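Local coordinates for sensor protein KdpD (Escherichia coli, PDB 4Y2F) that senses potassium as a histidine kinase, probably phosphorylating itself on a histidine and passing the phosphate to a partner response regulator, at residues D80-G84 against V85-I89; G107-R110 against Q111-I114. One frame throughout, in Å; residues are numbered along the deposited sequence.

Contact 1. Residues D80-G84 against V85-I89; sequences DTLPG and VPYQI
L82 and V85 meet across a tight reversal of the chain, a type I beta turn running from L82 to V85. CB of L82 lies 4.0 Å from CG1 of V85, and the other methyl of the valine, CG2, sits 3.3 Å from L82 O. A chi1 of -62° sets CG1 anti to the carbonyl carbon and leaves CG2 between the backbone N and the carbonyl carbon, over the ring of Y87, 3.6 Å above the plane and above the centre, a CH-pi type of approach. L82 reaches the same tyrosine at its far end, CD1 coming 4.1 Å from OH.

The turn itself is held by one weak bond, V85 N to L82 O, 3.5 Å long though almost straight at 175°. P83 suits the second position, since its ring already fixes a phi of -64°. A water supplements the closure by donating to both P83 O, at 2.7 Å, and V85 O.

Further out, Y87 packs on W60 and on V103 and E105 of strand 97-106, while L82 rests on I64 of helix 62-71; backbone bonds of Y87 to A77 and Q88 to V104 lead the chain into its sheet. The one direct bond is long and weak, and the water and the apolar contacts of V85 with L82 CB and the Y87 ring accompany it, so the closure probably rests on several modest contacts.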
ATOM      1  N   ASP A  80      -0.196   7.433  24.573  1.00 14.72           N
ATOM      2  CA  ASP A  80      -0.088   8.160  25.834  1.00 15.80           C
ATOM      3  C   ASP A  80      -0.710   9.556  25.765  1.00 15.40           C
ATOM      4  O   ASP A  80      -0.647  10.288  26.757  1.00 16.57           O
ATOM      5  CB  ASP A  80       1.362   8.225  26.282  1.00 17.57           C
ATOM      6  CG  ASP A  80       1.896   6.864  26.709  1.00 30.39           C
ATOM      7  OD1 ASP A  80       1.103   6.046  27.216  1.00 28.31           O
ATOM      8  OD2 ASP A  80       3.113   6.621  26.553  1.00 40.33           O
ATOM      9  N   THR A  81      -1.326   9.931  24.643  1.00 14.96           N
ATOM     10  CA  THR A  81      -2.016  11.209  24.465  1.00 16.51           C
ATOM     11  C   THR A  81      -3.509  10.899  24.340  1.00 13.92           C
ATOM     12  O   THR A  81      -3.931  10.236  23.388  1.00 20.76           O
ATOM     13  CB  THR A  81      -1.539  11.867  23.163  1.00 16.73           C
ATOM     14  OG1 THR A  81      -0.110  11.944  23.148  1.00 22.41           O
ATOM     15  CG2 THR A  81      -2.102  13.280  23.033  1.00 19.56           C
ATOM     16  N   LEU A  82      -4.315  11.397  25.259  1.00 27.03           N
ATOM     17  CA  LEU A  82      -5.714  11.003  25.345  1.00 18.97           C
ATOM     18  C   LEU A  82      -5.871   9.480  25.327  1.00 16.25           C
ATOM     19  O   LEU A  82      -6.630   8.941  24.508  1.00 15.71           O
ATOM     20  CB  LEU A  82      -6.533  11.640  24.231  1.00 19.61           C
ATOM     21  CG  LEU A  82      -6.591  13.152  24.076  1.00 32.47           C
ATOM     22  CD1 LEU A  82      -7.443  13.504  22.861  1.00 26.78           C
ATOM     23  CD2 LEU A  82      -7.150  13.760  25.318  1.00 29.48           C
ATOM     24  N   PRO A  83      -5.204   8.758  26.230  1.00 15.08           N
ATOM     25  CA  PRO A  83      -5.321   7.291  26.242  1.00 16.37           C
ATOM     26  C   PRO A  83      -6.715   6.800  26.545  1.00 16.36           C
ATOM     27  O   PRO A  83      -7.031   5.649  26.215  1.00 16.97           O
ATOM     28  CB  PRO A  83      -4.341   6.867  27.349  1.00 16.75           C
ATOM     29  CG  PRO A  83      -4.210   8.061  28.226  1.00 16.43           C
ATOM     30  CD  PRO A  83      -4.267   9.222  27.266  1.00 15.73           C
ATOM     31  N   GLY A  84      -7.554   7.622  27.166  1.00 14.67           N
ATOM     32  CA  GLY A  84      -8.840   7.169  27.640  1.00 13.67           C
ATOM     33  C   GLY A  84     -10.017   7.421  26.726  1.00 13.32           C
ATOM     34  O   GLY A  84     -11.140   7.058  27.083  1.00 15.87           O
ATOM     35  N   VAL A  85      -9.818   8.051  25.571  1.00 12.31           N
ATOM     36  CA  VAL A  85     -10.931   8.333  24.655  1.00 13.01           C
ATOM     37  C   VAL A  85     -11.354   7.065  23.916  1.00 10.74           C
ATOM     38  O   VAL A  85     -10.543   6.152  23.731  1.00 12.88           O
ATOM     39  CB  VAL A  85     -10.632   9.496  23.687  1.00 11.72           C
ATOM     40  CG1 VAL A  85     -10.409  10.781  24.483  1.00 16.42           C
ATOM     41  CG2 VAL A  85      -9.432   9.197  22.809  1.00 12.62           C
ATOM     42  N   PRO A  86     -12.610   6.971  23.474  1.00 13.44           N
ATOM     43  CA  PRO A  86     -13.089   5.738  22.828  1.00 13.13           C
ATOM     44  C   PRO A  86     -12.842   5.701  21.329  1.00 12.97           C
ATOM     45  O   PRO A  86     -13.585   5.015  20.610  1.00 14.67           O
ATOM     46  CB  PRO A  86     -14.593   5.780  23.116  1.00 16.67           C
ATOM     47  CG  PRO A  86     -14.902   7.240  23.047  1.00 15.59           C
ATOM     48  CD  PRO A  86     -13.703   7.919  23.720  1.00 14.03           C
ATOM     49  N   TYR A  87     -11.819   6.400  20.847  1.00 12.28           N
ATOM     50  CA  TYR A  87     -11.496   6.418  19.425  1.00 10.97           C
ATOM     51  C   TYR A  87      -9.985   6.518  19.271  1.00 10.72           C
ATOM     52  O   TYR A  87      -9.252   6.843  20.213  1.00 11.50           O
ATOM     53  CB  TYR A  87     -12.169   7.601  18.712  1.00 13.25           C
ATOM     54  CG  TYR A  87     -11.871   8.954  19.337  1.00 14.04           C
ATOM     55  CD1 TYR A  87     -10.711   9.642  19.040  1.00 16.49           C
ATOM     56  CD2 TYR A  87     -12.752   9.520  20.261  1.00 19.06           C
ATOM     57  CE1 TYR A  87     -10.424  10.869  19.618  1.00 18.58           C
ATOM     58  CE2 TYR A  87     -12.483  10.751  20.829  1.00 17.01           C
ATOM     59  CZ  TYR A  87     -11.307  11.414  20.525  1.00 18.15           C
ATOM     60  OH  TYR A  87     -11.007  12.655  21.099  1.00 21.39           O
ATOM     61  N   GLN A  88      -9.513   6.219  18.065  1.00 11.88           N
ATOM     62  CA  GLN A  88      -8.120   6.440  17.701  1.00 10.96           C
ATOM     63  C   GLN A  88      -8.018   7.590  16.707  1.00 10.61           C
ATOM     64  O   GLN A  88      -8.900   7.787  15.871  1.00 12.68           O
ATOM     65  CB  GLN A  88      -7.527   5.198  17.045  1.00 12.04           C
ATOM     66  CG  GLN A  88      -7.601   3.967  17.919  1.00 13.07           C
ATOM     67  CD  GLN A  88      -6.809   2.841  17.323  1.00 14.05           C
ATOM     68  OE1 GLN A  88      -7.300   2.135  16.462  1.00 15.49           O
ATOM     69  NE2 GLN A  88      -5.565   2.687  17.756  1.00 18.56           N
ATOM     70  N   ILE A  89      -6.918   8.343  16.800  1.00 12.52           N
ATOM     71  CA  ILE A  89      -6.579   9.379  15.832  1.00 12.80           C
ATOM     72  C   ILE A  89      -5.297   8.903  15.154  1.00 12.74           C
ATOM     73  O   ILE A  89      -4.243   8.805  15.801  1.00 13.22           O
ATOM     74  CB  ILE A  89      -6.366  10.738  16.504  1.00 16.69           C
ATOM     75  CG1 ILE A  89      -7.673  11.220  17.133  1.00 18.34           C
ATOM     76  CG2 ILE A  89      -5.891  11.745  15.480  1.00 21.88           C
ATOM     77  CD1 ILE A  89      -7.508  12.568  17.840  1.00 25.92           C
TER
HETATM   78  O   HOH W   1      -9.315   4.320  25.486  1.00 16.56           O

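Contact 2. Residues G107-R110 against Q111-I114; sequences GNLR and QLMI
The one-turn helix 109-112 starts from an asparagine N-cap, N108, whose side chain reaches forward to the first turn and meets Q111. With CG anti to the backbone N (chi1 180°) and the amide turned by chi2 of -11°, OD1 comes 3.3 Å from Q111 N in a weak capping bond. Asparagine suits the place because its short amide can accept from a backbone N-H that has no earlier helical carbonyl to bind. The two side chains cross at about a right angle, CG of N108 lying 3.6 Å from CB of Q111. Q111 also works back toward the cap through a water, which donates to its OE1 and accepts from N108 N.

Behind the cap come two helical backbone bonds: L112 N to N108 O, 3.2 Å, and M113 N to L109 O, 3.0 Å. N108 O is shared, as Q111 N makes a further weak bond to it. Over the guanidinium of R110, N108 OD1 stands 4.0 Å above the centre of one face, where the positive charge may polarise the amide oxygen.

On another side of the turn L109 and M113 run alongside each other, CD1 of the leucine 3.8 Å from CG of the methionine, whose end is turned away from L109 by bends at chi2 and chi3. L112 is the buried member, packing on V104 and P106 of strand 97-106 and on L121 of helix 115-142; its carbonyl accepts from Q118 NE2. The short helix thus bridges the end of that strand and the start of the long helix, with Q111 against H34.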
ATOM      1  N   GLY A 107     -17.337   0.181  17.390  1.00 15.38           N
ATOM      2  CA  GLY A 107     -18.425  -0.237  18.259  1.00 16.95           C
ATOM      3  C   GLY A 107     -17.923  -0.938  19.503  1.00 17.35           C
ATOM      4  O   GLY A 107     -18.555  -0.848  20.566  1.00 21.61           O
ATOM      5  N   ASN A 108     -16.785  -1.618  19.397  1.00 15.94           N
ATOM      6  CA  ASN A 108     -16.192  -2.410  20.469  1.00 16.40           C
ATOM      7  C   ASN A 108     -14.699  -2.071  20.472  1.00 15.78           C
ATOM      8  O   ASN A 108     -13.940  -2.558  19.633  1.00 13.78           O
ATOM      9  CB  ASN A 108     -16.465  -3.888  20.183  1.00 17.67           C
ATOM     10  CG  ASN A 108     -15.886  -4.824  21.227  1.00 27.91           C
ATOM     11  OD1 ASN A 108     -15.103  -4.419  22.087  1.00 21.05           O
ATOM     12  ND2 ASN A 108     -16.278  -6.096  21.153  1.00 27.02           N
ATOM     13  N   LEU A 109     -14.273  -1.225  21.410  1.00 15.12           N
ATOM     14  CA  LEU A 109     -12.880  -0.795  21.444  1.00 14.51           C
ATOM     15  C   LEU A 109     -11.927  -1.949  21.749  1.00 14.81           C
ATOM     16  O   LEU A 109     -10.829  -2.005  21.178  1.00 14.07           O
ATOM     17  CB  LEU A 109     -12.742   0.360  22.441  1.00 15.61           C
ATOM     18  CG  LEU A 109     -11.382   1.058  22.483  1.00 15.90           C
ATOM     19  CD1 LEU A 109     -10.960   1.693  21.153  1.00 15.86           C
ATOM     20  CD2 LEU A 109     -11.422   2.116  23.612  1.00 17.86           C
ATOM     21  N   ARG A 110     -12.336  -2.898  22.600  1.00 16.26           N
ATOM     22  CA  ARG A 110     -11.469  -4.039  22.886  1.00 16.75           C
ATOM     23  C   ARG A 110     -11.202  -4.862  21.640  1.00 18.76           C
ATOM     24  O   ARG A 110     -10.107  -5.413  21.496  1.00 17.92           O
ATOM     25  CB  ARG A 110     -12.069  -4.922  23.979  1.00 19.27           C
ATOM     26  CG  ARG A 110     -12.001  -4.342  25.370  1.00 25.36           C
ATOM     27  CD  ARG A 110     -12.675  -5.270  26.367  1.00 34.83           C
ATOM     28  NE  ARG A 110     -14.126  -5.104  26.387  1.00 50.49           N
ATOM     29  CZ  ARG A 110     -14.989  -5.944  25.826  1.00 54.46           C
ATOM     30  NH1 ARG A 110     -14.556  -7.029  25.196  1.00 57.07           N
ATOM     31  NH2 ARG A 110     -16.289  -5.702  25.900  1.00 56.01           N
ATOM     32  N   GLN A 111     -12.172  -4.929  20.725  1.00 14.36           N
ATOM     33  CA  GLN A 111     -11.980  -5.653  19.475  1.00 14.08           C
ATOM     34  C   GLN A 111     -11.031  -4.904  18.549  1.00 12.04           C
ATOM     35  O   GLN A 111     -10.102  -5.499  17.989  1.00 14.06           O
ATOM     36  CB  GLN A 111     -13.353  -5.836  18.824  1.00 14.42           C
ATOM     37  CG  GLN A 111     -13.328  -6.552  17.477  1.00 20.71           C
ATOM     38  CD  GLN A 111     -14.607  -6.319  16.686  1.00 40.69           C
ATOM     39  OE1 GLN A 111     -14.849  -5.215  16.194  1.00 44.10           O
ATOM     40  NE2 GLN A 111     -15.436  -7.349  16.574  1.00 52.82           N
ATOM     41  N   LEU A 112     -11.206  -3.589  18.408  1.00 11.94           N
ATOM     42  CA  LEU A 112     -10.325  -2.817  17.541  1.00 11.73           C
ATOM     43  C   LEU A 112      -8.886  -2.855  18.023  1.00 11.90           C
ATOM     44  O   LEU A 112      -7.955  -2.854  17.205  1.00 12.49           O
ATOM     45  CB  LEU A 112     -10.812  -1.368  17.481  1.00 12.34           C
ATOM     46  CG  LEU A 112      -9.962  -0.433  16.613  1.00 13.01           C
ATOM     47  CD1 LEU A 112     -10.038  -0.861  15.168  1.00 18.50           C
ATOM     48  CD2 LEU A 112     -10.406   0.998  16.769  1.00 16.00           C
ATOM     49  N   MET A 113      -8.680  -2.883  19.334  1.00 12.66           N
ATOM     50  CA  MET A 113      -7.345  -2.786  19.909  1.00 13.83           C
ATOM     51  C   MET A 113      -6.617  -4.125  19.977  1.00 13.80           C
ATOM     52  O   MET A 113      -5.461  -4.162  20.410  1.00 15.15           O
ATOM     53  CB  MET A 113      -7.400  -2.130  21.287  1.00 15.55           C
ATOM     54  CG  MET A 113      -7.964  -0.691  21.269  1.00 16.26           C
ATOM     55  SD  MET A 113      -7.247   0.439  20.026  1.00 19.00           S
ATOM     56  CE  MET A 113      -5.543   0.483  20.573  1.00 29.08           C
ATOM     57  N   ILE A 114      -7.256  -5.209  19.539  1.00 12.70           N
ATOM     58  CA  ILE A 114      -6.522  -6.476  19.387  1.00 12.72           C
ATOM     59  C   ILE A 114      -5.300  -6.217  18.512  1.00 12.55           C
ATOM     60  O   ILE A 114      -5.431  -5.606  17.428  1.00 12.14           O
ATOM     61  CB  ILE A 114      -7.429  -7.534  18.732  1.00 16.13           C
ATOM     62  CG1 ILE A 114      -8.551  -7.950  19.693  1.00 15.72           C
ATOM     63  CG2 ILE A 114      -6.589  -8.742  18.262  1.00 18.31           C
ATOM     64  CD1 ILE A 114      -9.577  -8.868  19.065  1.00 19.91           C
TER
HETATM   65  O   HOH W   2     -15.951  -2.653  16.759  1.00 16.60           O

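Overall arrangement
Contact 1, the turn leading into strand 88-94, and contact 2, the short helix between strand 97-106 and helix 115-142, lie on the same side of the chain's centre, their centres about 13 Å apart. They come in series along the chain, with the rest of strand 88-94 and strand 97-106 between them, and touch directly. Q88 is the main link: its OE1 lies 3.3 Å from L112 CD2 and its NE2 3.6 Å from M113 CE. L109 CD2 adds a second point, 4.1 Å from P86 CA. Q118 joins both, since its OE1 accepts from Q88 NE2 and its NE2 donates to L112 O. Both are surface contacts at the ends of neighbouring antiparallel strands.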